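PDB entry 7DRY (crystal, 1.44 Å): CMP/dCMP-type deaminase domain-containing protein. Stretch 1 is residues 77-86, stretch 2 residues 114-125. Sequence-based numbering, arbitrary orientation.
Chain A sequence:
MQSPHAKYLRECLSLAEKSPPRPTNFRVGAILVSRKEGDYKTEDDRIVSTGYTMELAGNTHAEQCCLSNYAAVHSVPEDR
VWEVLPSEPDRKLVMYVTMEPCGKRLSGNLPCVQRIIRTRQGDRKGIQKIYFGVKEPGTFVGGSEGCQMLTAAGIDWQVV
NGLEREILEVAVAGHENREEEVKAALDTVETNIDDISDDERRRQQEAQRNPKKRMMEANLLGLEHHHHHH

Stretch 1 77-86: PEDRVWEVLP
Stretch 2 (114-125) QRIIRTRQGDRK

This is a loop-on-loop contact, 595 Å² summed over both sides, in which Trp82 packs centrally between a charged cluster and an arginine that binds backbone carbonyl oxygen. Stretch 1 starts as a 3-10 segment at Glu78-Asp79, and 81-83 keep helical phi/psi; stretch 2 leaves its helix after Ile117 through a type I turn (117-120), then a type II' turn (121-124). Register is set by CA separations of 4.3 Å for Trp82-Thr119 and 7.8 Å for Asp79-Arg115.

Trp82 (chi1 p, 74°; chi2 -94°) points toward stretch 2. Gln121 (chi1 m) covers one face, its CB 3.7 Å from the six-membered ring centroid and 19° off the normal, a CH-pi contact; Gln121 NE2 donates to Arg118 O at 3.0 Å, which fixes the amide. Water 3 joins Trp82 O (2.8 Å) to Thr119 O (2.7 Å).

Glu78 curls back (chi1 p, chi2 p), so its OE1 forms salt bridges with Arg115 NH2 (3.2 Å) and Arg118 NH1 (3.1 Å), lying near both guanidinium planes.

At the far end, Arg124 (chi1 m, chi2 -91°) sets CG 3.4 Å from Trp82 O, and its NH1 donates to Leu85 O at 2.6 Å and 132°. Leu85 CD1 meets Thr119 CG2 at 3.6 Å, an apolar contact.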

# COMPACT_ATOMS: atom_id res chain seq x y z
N PRO A 77 9.56 17.50 -0.83
CA PRO A 77 10.08 16.28 -1.45
C PRO A 77 9.43 15.05 -0.82
O PRO A 77 9.02 15.06 0.34
CB PRO A 77 11.59 16.33 -1.12
CG PRO A 77 11.87 17.75 -0.73
CD PRO A 77 10.60 18.27 -0.13
N GLU A 78 9.34 13.98 -1.61
CA GLU A 78 8.62 12.81 -1.13
C GLU A 78 9.28 12.19 0.10
O GLU A 78 8.59 11.65 0.97
CB GLU A 78 8.46 11.78 -2.26
CG GLU A 78 9.76 11.37 -2.92
CD GLU A 78 10.42 10.20 -2.21
OE1 GLU A 78 9.69 9.40 -1.59
OE2 GLU A 78 11.66 10.09 -2.27
N ASP A 79 10.61 12.26 0.20
CA ASP A 79 11.25 11.72 1.40
C ASP A 79 10.95 12.53 2.65
O ASP A 79 11.22 12.05 3.76
CB ASP A 79 12.76 11.45 1.20
CG ASP A 79 13.60 12.72 1.00
OD1 ASP A 79 13.08 13.85 1.14
OD2 ASP A 79 14.81 12.58 0.71
N ARG A 80 10.36 13.72 2.51
CA ARG A 80 9.98 14.57 3.63
C ARG A 80 8.46 14.60 3.85
O ARG A 80 7.96 15.48 4.55
CB ARG A 80 10.52 15.99 3.46
CG ARG A 80 12.03 16.11 3.70
CD ARG A 80 12.56 17.50 3.35
NE ARG A 80 11.72 18.56 3.91
CZ ARG A 80 11.55 19.76 3.36
NH1 ARG A 80 12.17 20.07 2.23
NH2 ARG A 80 10.76 20.65 3.94
N VAL A 81 7.73 13.66 3.25
CA VAL A 81 6.27 13.66 3.41
C VAL A 81 5.88 13.47 4.87
O VAL A 81 4.81 13.91 5.28
CB VAL A 81 5.62 12.61 2.48
CG1 VAL A 81 5.80 11.20 3.03
CG2 VAL A 81 4.13 12.93 2.26
N TRP A 82 6.75 12.83 5.66
CA TRP A 82 6.47 12.69 7.08
C TRP A 82 6.16 14.03 7.75
O TRP A 82 5.37 14.08 8.70
CB TRP A 82 7.65 12.00 7.78
CG TRP A 82 8.90 12.85 7.98
CD1 TRP A 82 10.00 12.93 7.15
CD2 TRP A 82 9.19 13.70 9.09
NE1 TRP A 82 10.94 13.78 7.69
CE2 TRP A 82 10.46 14.27 8.88
CE3 TRP A 82 8.48 14.05 10.25
CZ2 TRP A 82 11.04 15.17 9.78
CZ3 TRP A 82 9.06 14.93 11.14
CH2 TRP A 82 10.32 15.48 10.90
N GLU A 83 6.77 15.12 7.26
CA GLU A 83 6.61 16.41 7.91
C GLU A 83 5.21 16.99 7.73
O GLU A 83 4.82 17.88 8.49
CB GLU A 83 7.60 17.42 7.32
CG GLU A 83 9.06 17.05 7.45
CD GLU A 83 9.98 18.07 6.78
OE1 GLU A 83 9.48 19.08 6.25
OE2 GLU A 83 11.20 17.83 6.76
N VAL A 84 4.47 16.52 6.74
CA VAL A 84 3.20 17.13 6.35
C VAL A 84 2.00 16.21 6.50
O VAL A 84 0.86 16.70 6.40
CB VAL A 84 3.24 17.72 4.92
CG1 VAL A 84 4.25 18.87 4.85
CG2 VAL A 84 3.57 16.64 3.91
N LEU A 85 2.19 14.91 6.69
CA LEU A 85 1.04 14.03 6.87
C LEU A 85 0.30 14.41 8.15
O LEU A 85 0.91 14.87 9.12
CB LEU A 85 1.49 12.58 6.96
CG LEU A 85 1.88 11.96 5.62
CD1 LEU A 85 2.62 10.64 5.87
CD2 LEU A 85 0.66 11.76 4.72
N PRO A 86 -1.02 14.20 8.18
CA PRO A 86 -1.79 14.54 9.38
C PRO A 86 -1.28 13.79 10.60
O PRO A 86 -0.86 12.63 10.52
CB PRO A 86 -3.21 14.09 9.03
CG PRO A 86 -3.26 14.07 7.56
CD PRO A 86 -1.88 13.70 7.09
N GLN A 114 9.79 0.62 4.15
CA GLN A 114 10.67 1.66 4.67
C GLN A 114 10.08 3.05 4.45
O GLN A 114 10.22 3.92 5.32
CB GLN A 114 12.05 1.53 4.02
CG GLN A 114 12.87 0.31 4.52
CD GLN A 114 12.59 -0.98 3.74
OE1 GLN A 114 11.50 -1.19 3.24
NE2 GLN A 114 13.60 -1.84 3.66
N ARG A 115 9.42 3.28 3.31
CA ARG A 115 8.70 4.54 3.10
C ARG A 115 7.61 4.73 4.14
O ARG A 115 7.37 5.85 4.60
CB ARG A 115 8.09 4.59 1.69
CG ARG A 115 9.09 4.56 0.56
CD ARG A 115 8.36 4.65 -0.79
NE ARG A 115 9.26 4.21 -1.83
CZ ARG A 115 10.17 4.99 -2.42
NH1 ARG A 115 10.99 4.47 -3.32
NH2 ARG A 115 10.25 6.27 -2.12
N ILE A 116 6.93 3.64 4.51
CA ILE A 116 5.87 3.71 5.52
C ILE A 116 6.46 3.98 6.90
O ILE A 116 5.97 4.84 7.65
CB ILE A 116 5.04 2.41 5.49
CG1 ILE A 116 4.21 2.34 4.21
CG2 ILE A 116 4.17 2.30 6.74
CD1 ILE A 116 3.73 0.93 3.91
N ILE A 117 7.52 3.25 7.26
CA ILE A 117 8.12 3.40 8.59
C ILE A 117 8.63 4.82 8.80
O ILE A 117 8.53 5.37 9.91
CB ILE A 117 9.23 2.36 8.80
CG1 ILE A 117 8.61 0.97 8.94
CG2 ILE A 117 10.10 2.71 10.00
CD1 ILE A 117 9.63 -0.15 8.87
N ARG A 118 9.19 5.44 7.77
CA ARG A 118 9.76 6.76 7.97
C ARG A 118 8.72 7.87 8.08
O ARG A 118 9.09 9.01 8.36
CB ARG A 118 10.82 7.07 6.91
CG ARG A 118 10.26 7.38 5.58
CD ARG A 118 11.37 7.73 4.60
NE ARG A 118 10.79 7.91 3.27
CZ ARG A 118 11.48 8.04 2.15
NH1 ARG A 118 10.82 8.19 1.00
NH2 ARG A 118 12.81 8.01 2.16
N THR A 119 7.42 7.57 7.91
CA THR A 119 6.42 8.58 8.23
C THR A 119 6.33 8.85 9.72
O THR A 119 5.80 9.90 10.12
CB THR A 119 5.03 8.21 7.69
OG1 THR A 119 4.54 7.02 8.32
CG2 THR A 119 5.09 8.00 6.18
N ARG A 120 6.85 7.96 10.56
CA ARG A 120 6.81 8.17 12.01
C ARG A 120 8.14 8.79 12.41
O ARG A 120 9.14 8.10 12.61
CB ARG A 120 6.55 6.84 12.71
CG ARG A 120 6.74 6.82 14.21
CD ARG A 120 6.13 5.55 14.79
NE ARG A 120 5.72 5.68 16.18
CZ ARG A 120 5.86 4.72 17.09
NH1 ARG A 120 6.38 3.55 16.75
NH2 ARG A 120 5.46 4.93 18.34
N GLN A 121 8.16 10.12 12.51
CA GLN A 121 9.36 10.85 12.89
C GLN A 121 8.95 12.09 13.68
O GLN A 121 7.87 12.63 13.48
CB GLN A 121 10.18 11.32 11.69
CG GLN A 121 10.89 10.22 10.93
CD GLN A 121 11.87 10.77 9.92
OE1 GLN A 121 12.82 11.47 10.27
NE2 GLN A 121 11.64 10.47 8.65
N GLY A 122 9.85 12.52 14.57
CA GLY A 122 9.60 13.75 15.32
C GLY A 122 8.31 13.67 16.09
O GLY A 122 8.01 12.67 16.76
N ASP A 123 7.51 14.73 15.99
CA ASP A 123 6.21 14.80 16.65
C ASP A 123 5.07 14.26 15.79
O ASP A 123 3.90 14.51 16.10
CB ASP A 123 5.92 16.25 17.06
CG ASP A 123 5.92 17.20 15.88
OD1 ASP A 123 6.50 16.85 14.83
OD2 ASP A 123 5.33 18.30 16.00
N ARG A 124 5.38 13.53 14.73
CA ARG A 124 4.39 13.06 13.78
C ARG A 124 4.16 11.56 13.97
O ARG A 124 5.11 10.77 13.94
CB ARG A 124 4.84 13.33 12.35
CG ARG A 124 4.99 14.81 12.01
CD ARG A 124 3.69 15.38 11.45
NE ARG A 124 3.69 16.84 11.44
CZ ARG A 124 2.71 17.59 10.95
NH1 ARG A 124 1.64 17.01 10.42
NH2 ARG A 124 2.80 18.91 10.99
N LYS A 125 2.89 11.18 14.15
CA LYS A 125 2.57 9.78 14.42
C LYS A 125 2.87 8.87 13.24
O LYS A 125 3.22 7.70 13.43
CB LYS A 125 1.09 9.65 14.78
CG LYS A 125 0.73 10.41 16.02
CD LYS A 125 -0.50 9.83 16.68
CE LYS A 125 -1.75 10.26 15.98
NZ LYS A 125 -2.96 9.72 16.67
O HOH W 1 7.80 8.87 0.95
O HOH W 2 12.87 11.30 5.65
O HOH W 3 4.02 11.70 9.28